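2-hydroxyisobutyryl-CoA synthetase (Aquincola tertiaricarbonis, PDB 6HE0) belongs to the ANL superfamily of AMP-binding enzymes, whose large N-terminal domain and small, mobile C-terminal domain meet at the nucleotide site, here with coenzyme A bound. Local coordinates at residues Ala49-Leu54 with Lys83-Phe88; Gly129-Pro134 with Pro383-Ala388; Arg377-Tyr382 with Leu446-Lys451. One frame throughout, in Å; residues are numbered along the deposited sequence.

Interaction 1: Ala49-Leu54 with Lys83-Phe88; sequences AILGRL and KSLEDF
L54 and F88 meet as branched aliphatic chain against aromatic face. The methine CG of L54 stands almost centrally over the ring of F88, 3.7 Å from its centroid and 13° off the normal, a CH-pi contact in which CD1 leans toward the CZ end of the ring. The two side chains cross at about a right angle. With CG anti to the backbone N (chi1 -166°) the ring of F88 reaches the first helix, and its rotation about the CB-CG bond turns a face to L54.

L54 is shared between two partners. Its other methyl, CD2, meets L85 CD2 at 3.7 Å, again with the side chains roughly perpendicular. The CA-CB bond of L85 runs alongside the interface, but its CD2 turns inward and also approaches I50 CG2 at 4.3 Å. One turn before L54, L51 aims directly at the start of the second helix, where it meets backbone more than side chain: its CD1 lies 3.4 Å from K83 O, and its CD2 lies 3.7 Å from S84 C.

That backbone is held by polar bonds of its own. S84 is the N-cap of helix 85-91; its OG accepts from D87 N at 3.1 Å (149°) and weakly from E86 N. D87 answers through OD2, which takes K83 N on its anti side, 3.1 Å away, while its OD1 forms a salt bridge with R91. No hydrogen bond crosses between the segments.

Y305 touches I50, L54 and L85, and T328 touches L54 and F88. The contact thus exemplifies a leucine-rich helix-helix interface, one partner beginning at a serine N-cap, laid against strands 304-310 and 322-329 of an antiparallel sheet.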
loop_
_atom_site.group_PDB
_atom_site.type_symbol
_atom_site.label_atom_id
_atom_site.label_comp_id
_atom_site.label_asym_id
_atom_site.label_seq_id
_atom_site.Cartn_x
_atom_site.Cartn_y
_atom_site.Cartn_z
ATOM N N ALA A 49 37.094 6.088 3.834
ATOM C CA ALA A 49 35.919 6.623 4.513
ATOM C C ALA A 49 34.954 5.505 4.965
ATOM O O ALA A 49 34.400 5.568 6.075
ATOM C CB ALA A 49 35.210 7.626 3.618
ATOM N N ILE A 50 34.821 4.459 4.144
ATOM C CA ILE A 50 33.953 3.308 4.435
ATOM C C ILE A 50 34.498 2.547 5.663
ATOM O O ILE A 50 33.709 2.124 6.513
ATOM C CB ILE A 50 33.772 2.414 3.175
ATOM C CG1 ILE A 50 32.849 3.124 2.134
ATOM C CG2 ILE A 50 33.271 0.982 3.535
ATOM C CD1 ILE A 50 32.882 2.560 0.690
ATOM N N LEU A 51 35.837 2.411 5.760
ATOM C CA LEU A 51 36.518 1.778 6.887
ATOM C C LEU A 51 36.191 2.585 8.153
ATOM O O LEU A 51 35.758 2.012 9.155
ATOM C CB LEU A 51 38.030 1.810 6.638
ATOM C CG LEU A 51 38.925 0.645 7.094
ATOM C CD1 LEU A 51 40.308 1.168 7.446
ATOM C CD2 LEU A 51 38.320 -0.195 8.246
ATOM N N GLY A 52 36.350 3.907 8.066
ATOM C CA GLY A 52 36.030 4.827 9.143
ATOM C C GLY A 52 34.610 4.613 9.620
ATOM O O GLY A 52 34.383 4.482 10.830
ATOM N N ARG A 53 33.650 4.499 8.655
ATOM C CA ARG A 53 32.226 4.258 8.951
ATOM C C ARG A 53 31.982 2.898 9.600
ATOM O O ARG A 53 31.289 2.829 10.616
ATOM C CB ARG A 53 31.338 4.407 7.704
ATOM C CG ARG A 53 29.816 4.229 7.988
ATOM C CD ARG A 53 29.254 5.178 9.068
ATOM N NE ARG A 53 29.598 6.581 8.802
ATOM C CZ ARG A 53 28.939 7.367 7.962
ATOM N NH1 ARG A 53 29.354 8.606 7.741
ATOM N NH2 ARG A 53 27.855 6.926 7.341
ATOM N N LEU A 54 32.562 1.838 9.032
ATOM C CA LEU A 54 32.451 0.453 9.509
ATOM C C LEU A 54 32.787 0.363 10.983
ATOM O O LEU A 54 32.080 -0.330 11.724
ATOM C CB LEU A 54 33.385 -0.472 8.706
ATOM C CG LEU A 54 32.828 -1.463 7.661
ATOM C CD1 LEU A 54 31.355 -1.316 7.370
ATOM C CD2 LEU A 54 33.674 -1.480 6.422
ATOM N N LYS A 83 40.894 -2.781 11.863
ATOM C CA LYS A 83 41.892 -1.785 11.427
ATOM C C LYS A 83 41.926 -1.559 9.912
ATOM O O LYS A 83 42.415 -0.522 9.466
ATOM C CB LYS A 83 43.306 -2.104 11.956
ATOM C CG LYS A 83 43.382 -2.538 13.410
ATOM C CD LYS A 83 43.637 -1.377 14.348
ATOM C CE LYS A 83 44.139 -1.835 15.702
ATOM N NZ LYS A 83 45.550 -2.318 15.657
ATOM N N SER A 84 41.400 -2.513 9.130
ATOM C CA SER A 84 41.374 -2.474 7.664
ATOM C C SER A 84 40.176 -3.235 7.126
ATOM O O SER A 84 39.575 -4.005 7.863
ATOM C CB SER A 84 42.650 -3.111 7.108
ATOM O OG SER A 84 42.621 -4.524 7.235
ATOM N N LEU A 85 39.875 -3.088 5.824
ATOM C CA LEU A 85 38.782 -3.832 5.176
ATOM C C LEU A 85 39.113 -5.346 5.137
ATOM O O LEU A 85 38.205 -6.174 5.097
ATOM C CB LEU A 85 38.489 -3.293 3.761
ATOM C CG LEU A 85 37.990 -1.844 3.645
ATOM C CD1 LEU A 85 38.142 -1.334 2.225
ATOM C CD2 LEU A 85 36.539 -1.714 4.084
ATOM N N GLU A 86 40.415 -5.693 5.233
ATOM C CA GLU A 86 40.904 -7.072 5.295
ATOM C C GLU A 86 40.520 -7.659 6.661
ATOM O O GLU A 86 40.142 -8.824 6.728
ATOM C CB GLU A 86 42.430 -7.154 5.083
ATOM C CG GLU A 86 43.049 -6.025 4.263
ATOM C CD GLU A 86 42.829 -6.020 2.759
ATOM O OE1 GLU A 86 42.756 -7.113 2.154
ATOM O OE2 GLU A 86 42.801 -4.911 2.178
ATOM N N ASP A 87 40.591 -6.844 7.743
ATOM C CA ASP A 87 40.205 -7.256 9.093
ATOM C C ASP A 87 38.704 -7.485 9.130
ATOM O O ASP A 87 38.231 -8.433 9.749
ATOM C CB ASP A 87 40.582 -6.170 10.119
ATOM C CG ASP A 87 42.042 -6.176 10.542
ATOM O OD1 ASP A 87 42.600 -7.275 10.734
ATOM O OD2 ASP A 87 42.601 -5.081 10.744
ATOM N N PHE A 88 37.959 -6.623 8.425
ATOM C CA PHE A 88 36.512 -6.692 8.319
ATOM C C PHE A 88 36.050 -8.009 7.700
ATOM O O PHE A 88 35.160 -8.652 8.265
ATOM C CB PHE A 88 35.964 -5.484 7.539
ATOM C CG PHE A 88 34.465 -5.308 7.683
ATOM C CD1 PHE A 88 33.897 -5.013 8.921
ATOM C CD2 PHE A 88 33.623 -5.448 6.584
ATOM C CE1 PHE A 88 32.523 -4.865 9.055
ATOM C CE2 PHE A 88 32.250 -5.257 6.710
ATOM C CZ PHE A 88 31.707 -4.977 7.948
#

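Interaction 2: Gly129-Pro134 with Pro383-Ala388; sequences GTTGRP and PSEIDA
T130 and E385 bring the two backbones closest, CA to CA 5.7 Å, where an irregular loop passes the first turn of helix 383-391. G129 enters the loop with a positive phi of 109°, a conformation natural to glycine, and T130 and T131 then run extended past the helix.

E385 is the residue that spans the gap. Its chain bends at chi2 (74°) and lies beside T130, both side chains pointing the same way, with E385 CG 3.4 Å from T130 CA. The carboxylate then flanks the threonines: E385 OE2 is 3.7 Å from T130 CG2, and E385 OE1 lies 3.5 Å from T131 OG1, an approach that is not a hydrogen bond. One turn further along the helix, A388 CB meets T131 CG2 at 3.9 Å, adding a methyl-to-methyl contact at the rim of the interface.

Helix 428-446 adds a second wall, since V445 bonds to the backbone of G129 and packs on T131. Elsewhere on the loop, R133 and P134 touch M213 and W209 of the second subunit. The GTTG sequence identifies the Gly/Thr-rich phosphate-binding loop of ANL enzymes, here touched by helix 383-391 of the C-terminal domain, with G129 about 8 Å from bound AMP.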
loop_
_atom_site.group_PDB
_atom_site.type_symbol
_atom_site.label_atom_id
_atom_site.label_comp_id
_atom_site.label_asym_id
_atom_site.label_seq_id
_atom_site.Cartn_x
_atom_site.Cartn_y
_atom_site.Cartn_z
ATOM N N GLY A 129 7.243 -16.688 4.257
ATOM C CA GLY A 129 8.081 -17.788 3.832
ATOM C C GLY A 129 8.425 -18.801 4.878
ATOM O O GLY A 129 8.923 -19.857 4.535
ATOM N N THR A 130 8.226 -18.492 6.142
ATOM C CA THR A 130 8.577 -19.465 7.152
ATOM C C THR A 130 7.381 -19.915 7.950
ATOM O O THR A 130 6.450 -19.134 8.207
ATOM C CB THR A 130 9.731 -18.967 8.066
ATOM O OG1 THR A 130 9.305 -17.801 8.777
ATOM C CG2 THR A 130 11.023 -18.682 7.302
ATOM N N THR A 131 7.441 -21.182 8.383
ATOM C CA THR A 131 6.489 -21.765 9.323
ATOM C C THR A 131 6.819 -21.095 10.682
ATOM O O THR A 131 7.922 -20.556 10.860
ATOM C CB THR A 131 6.676 -23.288 9.409
ATOM O OG1 THR A 131 8.052 -23.582 9.687
ATOM C CG2 THR A 131 6.173 -24.024 8.155
ATOM N N GLY A 132 5.879 -21.116 11.608
ATOM C CA GLY A 132 6.113 -20.497 12.904
ATOM C C GLY A 132 5.989 -18.986 12.838
ATOM O O GLY A 132 5.299 -18.455 11.960
ATOM N N ARG A 133 6.669 -18.292 13.760
ATOM C CA ARG A 133 6.646 -16.843 13.890
ATOM C C ARG A 133 7.394 -16.153 12.724
ATOM O O ARG A 133 8.605 -16.348 12.604
ATOM C CB ARG A 133 7.227 -16.440 15.260
ATOM C CG ARG A 133 6.950 -14.995 15.652
ATOM C CD ARG A 133 7.915 -14.495 16.709
ATOM N NE ARG A 133 7.876 -13.034 16.806
ATOM C CZ ARG A 133 8.596 -12.205 16.049
ATOM N NH1 ARG A 133 9.439 -12.688 15.133
ATOM N NH2 ARG A 133 8.476 -10.892 16.194
ATOM N N PRO A 134 6.716 -15.344 11.861
ATOM C CA PRO A 134 7.442 -14.688 10.753
ATOM C C PRO A 134 8.281 -13.519 11.249
ATOM O O PRO A 134 7.966 -12.919 12.279
ATOM C CB PRO A 134 6.331 -14.257 9.768
ATOM C CG PRO A 134 5.041 -14.864 10.315
ATOM C CD PRO A 134 5.287 -14.998 11.813
ATOM N N PRO A 383 12.352 -24.433 -0.018
ATOM C CA PRO A 383 11.786 -25.792 -0.027
ATOM C C PRO A 383 11.713 -26.460 1.353
ATOM O O PRO A 383 10.765 -27.205 1.594
ATOM C CB PRO A 383 12.731 -26.558 -0.964
ATOM C CG PRO A 383 13.306 -25.507 -1.840
ATOM C CD PRO A 383 13.498 -24.332 -0.943
ATOM N N SER A 384 12.652 -26.165 2.274
ATOM C CA SER A 384 12.597 -26.740 3.627
ATOM C C SER A 384 11.307 -26.309 4.355
ATOM O O SER A 384 10.736 -27.082 5.135
ATOM C CB SER A 384 13.811 -26.313 4.444
ATOM O OG SER A 384 13.957 -24.900 4.468
ATOM N N GLU A 385 10.838 -25.072 4.047
ATOM C CA GLU A 385 9.638 -24.502 4.616
ATOM C C GLU A 385 8.335 -25.135 4.062
ATOM O O GLU A 385 7.383 -25.332 4.827
ATOM C CB GLU A 385 9.663 -22.988 4.491
ATOM C CG GLU A 385 9.701 -22.369 5.869
ATOM C CD GLU A 385 10.996 -22.436 6.643
ATOM O OE1 GLU A 385 10.946 -22.882 7.810
ATOM O OE2 GLU A 385 12.047 -22.019 6.105
ATOM N N ILE A 386 8.332 -25.534 2.779
ATOM C CA ILE A 386 7.219 -26.262 2.156
ATOM C C ILE A 386 7.162 -27.663 2.810
ATOM O O ILE A 386 6.079 -28.184 3.081
ATOM C CB ILE A 386 7.416 -26.338 0.621
ATOM C CG1 ILE A 386 7.447 -24.917 0.009
ATOM C CG2 ILE A 386 6.351 -27.222 -0.044
ATOM C CD1 ILE A 386 7.639 -24.833 -1.540
ATOM N N ASP A 387 8.334 -28.232 3.115
ATOM C CA ASP A 387 8.435 -29.559 3.736
ATOM C C ASP A 387 7.915 -29.503 5.181
ATOM O O ASP A 387 7.129 -30.366 5.581
ATOM C CB ASP A 387 9.880 -30.086 3.650
ATOM C CG ASP A 387 10.070 -31.487 4.193
ATOM O OD1 ASP A 387 9.710 -32.445 3.492
ATOM O OD2 ASP A 387 10.592 -31.621 5.321
ATOM N N ALA A 388 8.320 -28.461 5.942
ATOM C CA ALA A 388 7.871 -28.261 7.328
ATOM C C ALA A 388 6.345 -28.048 7.357
ATOM O O ALA A 388 5.672 -28.685 8.162
ATOM C CB ALA A 388 8.590 -27.075 7.956
#

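Interaction 3: Arg377-Tyr382 with Leu446-Lys451; sequences RGENIY and LGVRAK. With COA (coenzyme A), chain D.
R377 and R449 meet through polar bonds, and the diphosphate of coenzyme A probably offsets the closeness of their guanidinium groups. Directly between the segments, R377 NH2 donates to R449 O at 3.0 Å, nearly straight (171°), in the carbonyl plane on a lone pair. Water 1 doubles this link, accepting from R377 NH1 and donating to R449 O.

Around the diphosphate, the guanidinium planes are only 12° apart, with R449 NH2 over a face of R377. A bend at chi3 (-71°) helps bring R377 there, and it grips COA O5A twice, from NE at 2.8 Å and from NH2 at 2.9 Å. R449 spans both phosphates: its side chain binds P1A, NE to COA O2A at 2.8 Å and NH2 to COA O1A at 2.8 Å, while R449 N reaches COA O4A on P2A at 2.7 Å, the phosphate R377 holds. E412 salt-bridges R449 NH2.

The remaining contacts are apolar. I381 CD1 meets V448 CG2 tip to tip at 3.7 Å, whereas I381 crosses L446 at about a right angle. V448 CG1 packs against E379 CB at 3.6 Å.

Strand 379-381 pairs antiparallel with strand 374-376, whose I376 touches I381 and V448; facing this hairpin is the loop from helix 428-446 into strand 451-454, beside strand 412-419.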
loop_
_atom_site.group_PDB
_atom_site.type_symbol
_atom_site.label_atom_id
_atom_site.label_comp_id
_atom_site.label_asym_id
_atom_site.label_seq_id
_atom_site.Cartn_x
_atom_site.Cartn_y
_atom_site.Cartn_z
ATOM N N ARG A 377 7.100 -15.176 -8.364
ATOM C CA ARG A 377 6.455 -13.881 -8.503
ATOM C C ARG A 377 7.002 -12.850 -7.496
ATOM O O ARG A 377 6.231 -12.133 -6.859
ATOM C CB ARG A 377 4.910 -14.031 -8.443
ATOM C CG ARG A 377 4.393 -15.124 -9.371
ATOM C CD ARG A 377 2.889 -15.102 -9.559
ATOM N NE ARG A 377 2.212 -15.532 -8.327
ATOM C CZ ARG A 377 1.924 -16.788 -8.012
ATOM N NH1 ARG A 377 2.271 -17.782 -8.823
ATOM N NH2 ARG A 377 1.301 -17.065 -6.876
ATOM N N GLY A 378 8.338 -12.776 -7.396
ATOM C CA GLY A 378 9.042 -11.832 -6.529
ATOM C C GLY A 378 9.139 -12.243 -5.067
ATOM O O GLY A 378 9.651 -11.477 -4.244
ATOM N N GLU A 379 8.617 -13.450 -4.722
ATOM C CA GLU A 379 8.583 -13.959 -3.348
ATOM C C GLU A 379 9.576 -15.085 -3.180
ATOM O O GLU A 379 9.607 -16.019 -3.993
ATOM C CB GLU A 379 7.156 -14.440 -2.989
ATOM C CG GLU A 379 6.968 -15.018 -1.588
ATOM C CD GLU A 379 7.242 -14.072 -0.428
ATOM O OE1 GLU A 379 7.003 -12.851 -0.579
ATOM O OE2 GLU A 379 7.742 -14.550 0.618
ATOM N N ASN A 380 10.400 -14.980 -2.134
ATOM C CA ASN A 380 11.413 -15.978 -1.770
ATOM C C ASN A 380 10.747 -17.219 -1.245
ATOM O O ASN A 380 9.850 -17.131 -0.414
ATOM C CB ASN A 380 12.323 -15.432 -0.693
ATOM C CG ASN A 380 13.295 -14.402 -1.146
ATOM O OD1 ASN A 380 14.058 -13.901 -0.323
ATOM N ND2 ASN A 380 13.355 -14.117 -2.451
ATOM N N ILE A 381 11.153 -18.361 -1.761
ATOM C CA ILE A 381 10.590 -19.657 -1.384
ATOM C C ILE A 381 11.721 -20.584 -0.957
ATOM O O ILE A 381 12.622 -20.857 -1.762
ATOM C CB ILE A 381 9.796 -20.336 -2.550
ATOM C CG1 ILE A 381 8.806 -19.372 -3.295
ATOM C CG2 ILE A 381 9.092 -21.600 -2.062
ATOM C CD1 ILE A 381 7.661 -18.834 -2.535
ATOM N N TYR A 382 11.615 -21.123 0.277
ATOM C CA TYR A 382 12.523 -22.114 0.820
ATOM C C TYR A 382 11.839 -23.478 0.799
ATOM O O TYR A 382 10.864 -23.686 1.525
ATOM C CB TYR A 382 13.023 -21.738 2.239
ATOM C CG TYR A 382 13.991 -20.573 2.223
ATOM C CD1 TYR A 382 13.531 -19.258 2.152
ATOM C CD2 TYR A 382 15.367 -20.784 2.203
ATOM C CE1 TYR A 382 14.420 -18.184 2.074
ATOM C CE2 TYR A 382 16.263 -19.719 2.105
ATOM C CZ TYR A 382 15.785 -18.421 2.044
ATOM O OH TYR A 382 16.661 -17.363 1.981
ATOM N N LEU A 446 3.862 -19.537 2.611
ATOM C CA LEU A 446 4.644 -18.922 1.534
ATOM C C LEU A 446 4.339 -17.469 1.237
ATOM O O LEU A 446 5.249 -16.737 0.833
ATOM C CB LEU A 446 4.542 -19.729 0.226
ATOM C CG LEU A 446 5.012 -21.183 0.260
ATOM C CD1 LEU A 446 4.963 -21.768 -1.119
ATOM C CD2 LEU A 446 6.427 -21.321 0.802
ATOM N N GLY A 447 3.077 -17.088 1.342
ATOM C CA GLY A 447 2.640 -15.732 1.010
ATOM C C GLY A 447 2.188 -15.631 -0.440
ATOM O O GLY A 447 1.733 -14.570 -0.878
ATOM N N VAL A 448 2.309 -16.738 -1.202
ATOM C CA VAL A 448 1.914 -16.823 -2.634
ATOM C C VAL A 448 1.095 -18.053 -2.827
ATOM O O VAL A 448 1.332 -19.059 -2.146
ATOM C CB VAL A 448 3.104 -16.820 -3.662
ATOM C CG1 VAL A 448 3.771 -15.444 -3.733
ATOM C CG2 VAL A 448 4.122 -17.933 -3.377
ATOM N N ARG A 449 0.190 -18.006 -3.798
ATOM C CA ARG A 449 -0.695 -19.103 -4.168
ATOM C C ARG A 449 0.134 -20.164 -4.880
ATOM O O ARG A 449 0.794 -19.883 -5.893
ATOM C CB ARG A 449 -1.814 -18.567 -5.092
ATOM C CG ARG A 449 -2.879 -19.582 -5.555
ATOM C CD ARG A 449 -3.718 -19.075 -6.743
ATOM N NE ARG A 449 -2.901 -18.333 -7.715
ATOM C CZ ARG A 449 -2.170 -18.889 -8.677
ATOM N NH1 ARG A 449 -2.179 -20.202 -8.851
ATOM N NH2 ARG A 449 -1.423 -18.136 -9.469
ATOM N N ALA A 450 0.119 -21.377 -4.338
ATOM C CA ALA A 450 0.768 -22.513 -4.990
ATOM C C ALA A 450 -0.340 -23.387 -5.570
ATOM O O ALA A 450 -1.466 -23.391 -5.054
ATOM C CB ALA A 450 1.569 -23.312 -3.980
ATOM N N LYS A 451 -0.044 -24.099 -6.647
ATOM C CA LYS A 451 -1.013 -25.035 -7.206
ATOM C C LYS A 451 -0.679 -26.406 -6.578
ATOM O O LYS A 451 0.474 -26.786 -6.586
ATOM C CB LYS A 451 -0.941 -25.083 -8.744
ATOM C CG LYS A 451 -1.916 -26.121 -9.338
ATOM C CD LYS A 451 -2.102 -25.961 -10.838
ATOM C CE LYS A 451 -2.792 -27.158 -11.457
ATOM N NZ LYS A 451 -1.965 -27.785 -12.532
HETATM N N1A COA D . 3.315 -8.057 -8.698
HETATM C C2A COA D . 2.124 -7.565 -9.051
HETATM N N3A COA D . 0.972 -8.218 -9.248
HETATM C C4A COA D . 1.124 -9.535 -9.074
HETATM C C5A COA D . 2.290 -10.191 -8.717
HETATM C C6A COA D . 3.439 -9.390 -8.517
HETATM N N6A COA D . 4.616 -9.859 -8.118
HETATM N N7A COA D . 2.082 -11.562 -8.653
HETATM C C8A COA D . 0.823 -11.701 -8.991
HETATM N N9A COA D . 0.178 -10.517 -9.247
HETATM C C1B COA D . -1.235 -10.336 -9.598
HETATM C C2B COA D . -1.721 -11.318 -10.658
HETATM O O2B COA D . -1.283 -10.913 -11.949
HETATM C C3B COA D . -3.223 -11.363 -10.353
HETATM O O3B COA D . -3.938 -10.239 -10.906
HETATM P P3B COA D . -4.688 -10.263 -12.291
HETATM O O7A COA D . -5.792 -9.324 -12.219
HETATM O O8A COA D . -3.627 -9.872 -13.256
HETATM O O9A COA D . -5.102 -11.693 -12.604
HETATM C C4B COA D . -3.294 -11.185 -8.835
HETATM O O4B COA D . -2.048 -10.553 -8.454
HETATM C C5B COA D . -3.486 -12.467 -8.062
HETATM O O5B COA D . -2.469 -13.390 -8.530
HETATM P P1A COA D . -2.089 -14.752 -7.788
HETATM O O1A COA D . -1.055 -15.520 -8.517
HETATM O O2A COA D . -3.281 -15.615 -7.513
HETATM O O3A COA D . -1.634 -14.193 -6.368
HETATM P P2A COA D . -0.402 -14.300 -5.367
HETATM O O4A COA D . -0.586 -15.534 -4.594
HETATM O O5A COA D . 0.889 -14.308 -6.173
HETATM O O6A COA D . -0.458 -12.944 -4.527
HETATM C CBP COA D . 0.826 -10.877 -4.534
HETATM C CCP COA D . -0.225 -11.723 -5.256
HETATM C CDP COA D . 1.183 -9.627 -5.345
HETATM C CEP COA D . 0.220 -10.444 -3.186
HETATM C CAP COA D . 2.083 -11.764 -4.316
HETATM O OAP COA D . 2.619 -12.310 -5.519
HETATM C C9P COA D . 3.186 -11.117 -3.487
HETATM O O9P COA D . 3.001 -10.853 -2.302
HETATM N N8P COA D . 4.345 -10.856 -4.087
HETATM C C7P COA D . 5.399 -10.170 -3.356
HETATM C C6P COA D . 6.692 -10.237 -4.053
HETATM C C5P COA D . 7.057 -8.922 -4.686
HETATM O O5P COA D . 6.342 -8.403 -5.544
HETATM N N4P COA D . 8.223 -8.413 -4.295
HETATM C C3P COA D . 9.044 -7.551 -5.130
HETATM C C2P COA D . 8.775 -6.072 -4.940
HETATM S S1P COA D . 8.792 -5.478 -6.648
HETATM O O HOH W 1 1.709 -20.546 -8.328
#

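Interactions 2 and 3 form one continuous region, their centres 11 Å apart. Strand 379-381 runs directly into helix 383-391, and I386, whose CA-CB bond points away from the phosphate-binding loop, joins the two: its CD1 packs 3.6 Å from I381 CG2, and its CG1 3.8 Å from L446 CD2. Both lie near the bound nucleotide, the side chain of E379 about 6 Å and G129 about 8 Å from AMP, while coenzyme A borders interaction 3. Interaction 1 stands apart, its centre 36 Å from that of interaction 2 and 38 Å from that of interaction 3, a helix contact remote from both, on the opposite side of the chain's centre from interaction 3.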